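Local coordinates for sialidase domain-containing protein (Dyadobacter fermentans, PDB 5HX0) that is of unknown function but has a sialidase-like beta-propeller fold with BNR-type repeats, consistent with a glycan-related role, at residues L239-D244 with K250-V255. Numbering follows the deposited sequence.
Sequences LLISDD and KYSAPV
Leu239-Ile241 and Lys250-Ala253 run antiparallel as parts of the third and the outermost, fourth strand of one four-stranded propeller blade, and a classic beta bulge, in which Ser252 and Ala253 both face Leu239, interrupts their regular pairing. Next to the bulge, toward the turn of the hairpin, Ile241 and Lys250 form a hydrogen-bonded pair: Ile241 N gives to Lys250 O and Lys250 N to Ile241 O, each at 2.9 Å. At the bulge the two bonds of Leu239 go to different residues, its O accepting from Ser252 N at 2.8 Å and its N reaching Ala253 O, nearly straight at 174°. Here the Ser252 side chain points toward the neighbouring strand, where its OG meets the end of Ile241, CD1, at 3.6 Å, and Leu239 CD2 lies 4.1 Å from the same OG. The hydroxyl itself is hydrogen-bonded to Gly298 O, outside the two segments. The chi1 of Val255 (168°) sets CG2 anti to the carbonyl carbon and beside the backbone N, from where it meets Leu239 CB at 3.7 Å. On the opposite face of the sheet Leu240 CD2 lies 3.9 Å from Tyr251 CA and, obliquely to the ring, 4.2 Å from Tyr251 CD2, while the phenol OH bonds to His238 ND1. Leu239 and Ile241 pack further on Leu221 of strand 220-229, and Leu240 on Val224, so the inner strand is covered by its other neighbour as well. The chemistry implies a hairpin held by four backbone bonds and aliphatic contacts, with the Ser252 hydroxyl satisfied by Gly298 O.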
# COMPACT_ATOMS: atom_id res chain seq x y z
N LEU A 239 12.70 4.67 -27.94
CA LEU A 239 12.03 5.93 -27.64
C LEU A 239 10.52 5.79 -27.82
O LEU A 239 10.04 5.42 -28.90
CB LEU A 239 12.55 7.04 -28.55
CG LEU A 239 11.90 8.42 -28.38
CD1 LEU A 239 12.16 9.00 -27.00
CD2 LEU A 239 12.39 9.37 -29.46
N LEU A 240 9.77 6.09 -26.76
CA LEU A 240 8.33 6.28 -26.86
C LEU A 240 8.01 7.77 -26.85
O LEU A 240 8.74 8.59 -26.28
CB LEU A 240 7.58 5.62 -25.70
CG LEU A 240 7.88 4.15 -25.39
CD1 LEU A 240 6.94 3.65 -24.32
CD2 LEU A 240 7.77 3.31 -26.64
N ILE A 241 6.90 8.11 -27.47
CA ILE A 241 6.45 9.49 -27.57
C ILE A 241 4.97 9.54 -27.22
O ILE A 241 4.19 8.70 -27.68
CB ILE A 241 6.72 10.04 -28.98
CG1 ILE A 241 8.23 10.18 -29.23
CG2 ILE A 241 5.94 11.28 -29.19
CD1 ILE A 241 8.57 10.76 -30.59
N SER A 242 4.58 10.53 -26.42
CA SER A 242 3.18 10.76 -26.10
C SER A 242 2.75 12.12 -26.63
O SER A 242 3.38 13.13 -26.31
CB SER A 242 2.92 10.69 -24.59
OG SER A 242 1.54 11.00 -24.36
N ASP A 243 1.67 12.15 -27.41
CA ASP A 243 1.08 13.40 -27.86
C ASP A 243 -0.16 13.79 -27.08
O ASP A 243 -0.87 14.72 -27.49
CB ASP A 243 0.74 13.33 -29.36
CG ASP A 243 1.98 13.31 -30.23
OD1 ASP A 243 2.76 14.28 -30.17
OD2 ASP A 243 2.16 12.32 -30.96
N ASP A 244 -0.46 13.10 -25.99
CA ASP A 244 -1.64 13.45 -25.20
C ASP A 244 -1.29 13.59 -23.73
O ASP A 244 -2.08 13.25 -22.85
CB ASP A 244 -2.77 12.45 -25.40
CG ASP A 244 -2.32 11.02 -25.24
OD1 ASP A 244 -1.25 10.78 -24.63
OD2 ASP A 244 -3.05 10.12 -25.73
N LYS A 250 3.29 6.04 -28.17
CA LYS A 250 3.57 5.40 -29.44
C LYS A 250 5.06 5.13 -29.57
O LYS A 250 5.89 5.99 -29.23
CB LYS A 250 3.10 6.26 -30.62
CG LYS A 250 1.63 6.11 -30.99
CD LYS A 250 0.69 6.69 -29.96
CE LYS A 250 -0.71 6.13 -30.13
NZ LYS A 250 -1.55 6.38 -28.92
N TYR A 251 5.41 3.94 -30.07
CA TYR A 251 6.79 3.61 -30.37
C TYR A 251 7.33 4.52 -31.47
O TYR A 251 6.71 4.68 -32.52
CB TYR A 251 6.89 2.15 -30.81
CG TYR A 251 8.30 1.66 -31.00
CD1 TYR A 251 8.95 1.81 -32.23
CD2 TYR A 251 8.98 1.04 -29.96
CE1 TYR A 251 10.26 1.36 -32.41
CE2 TYR A 251 10.28 0.58 -30.14
CZ TYR A 251 10.91 0.75 -31.35
OH TYR A 251 12.20 0.31 -31.52
N SER A 252 8.49 5.13 -31.24
CA SER A 252 9.09 5.99 -32.24
C SER A 252 10.28 5.32 -32.93
O SER A 252 10.26 5.16 -34.16
CB SER A 252 9.53 7.33 -31.63
OG SER A 252 10.07 8.17 -32.64
N ALA A 253 11.30 4.89 -32.18
CA ALA A 253 12.52 4.37 -32.79
C ALA A 253 13.41 3.67 -31.78
O ALA A 253 13.38 4.01 -30.59
CB ALA A 253 13.30 5.52 -33.45
N PRO A 254 14.24 2.71 -32.20
CA PRO A 254 15.26 2.17 -31.29
C PRO A 254 16.31 3.23 -30.97
O PRO A 254 16.69 4.03 -31.84
CB PRO A 254 15.88 1.01 -32.08
CG PRO A 254 15.01 0.82 -33.29
CD PRO A 254 14.33 2.12 -33.55
N VAL A 255 16.76 3.23 -29.73
CA VAL A 255 17.72 4.24 -29.24
C VAL A 255 19.13 3.67 -29.12
O VAL A 255 20.10 4.32 -29.52
CB VAL A 255 17.24 4.81 -27.88
CG1 VAL A 255 18.36 5.63 -27.22
CG2 VAL A 255 15.97 5.65 -28.07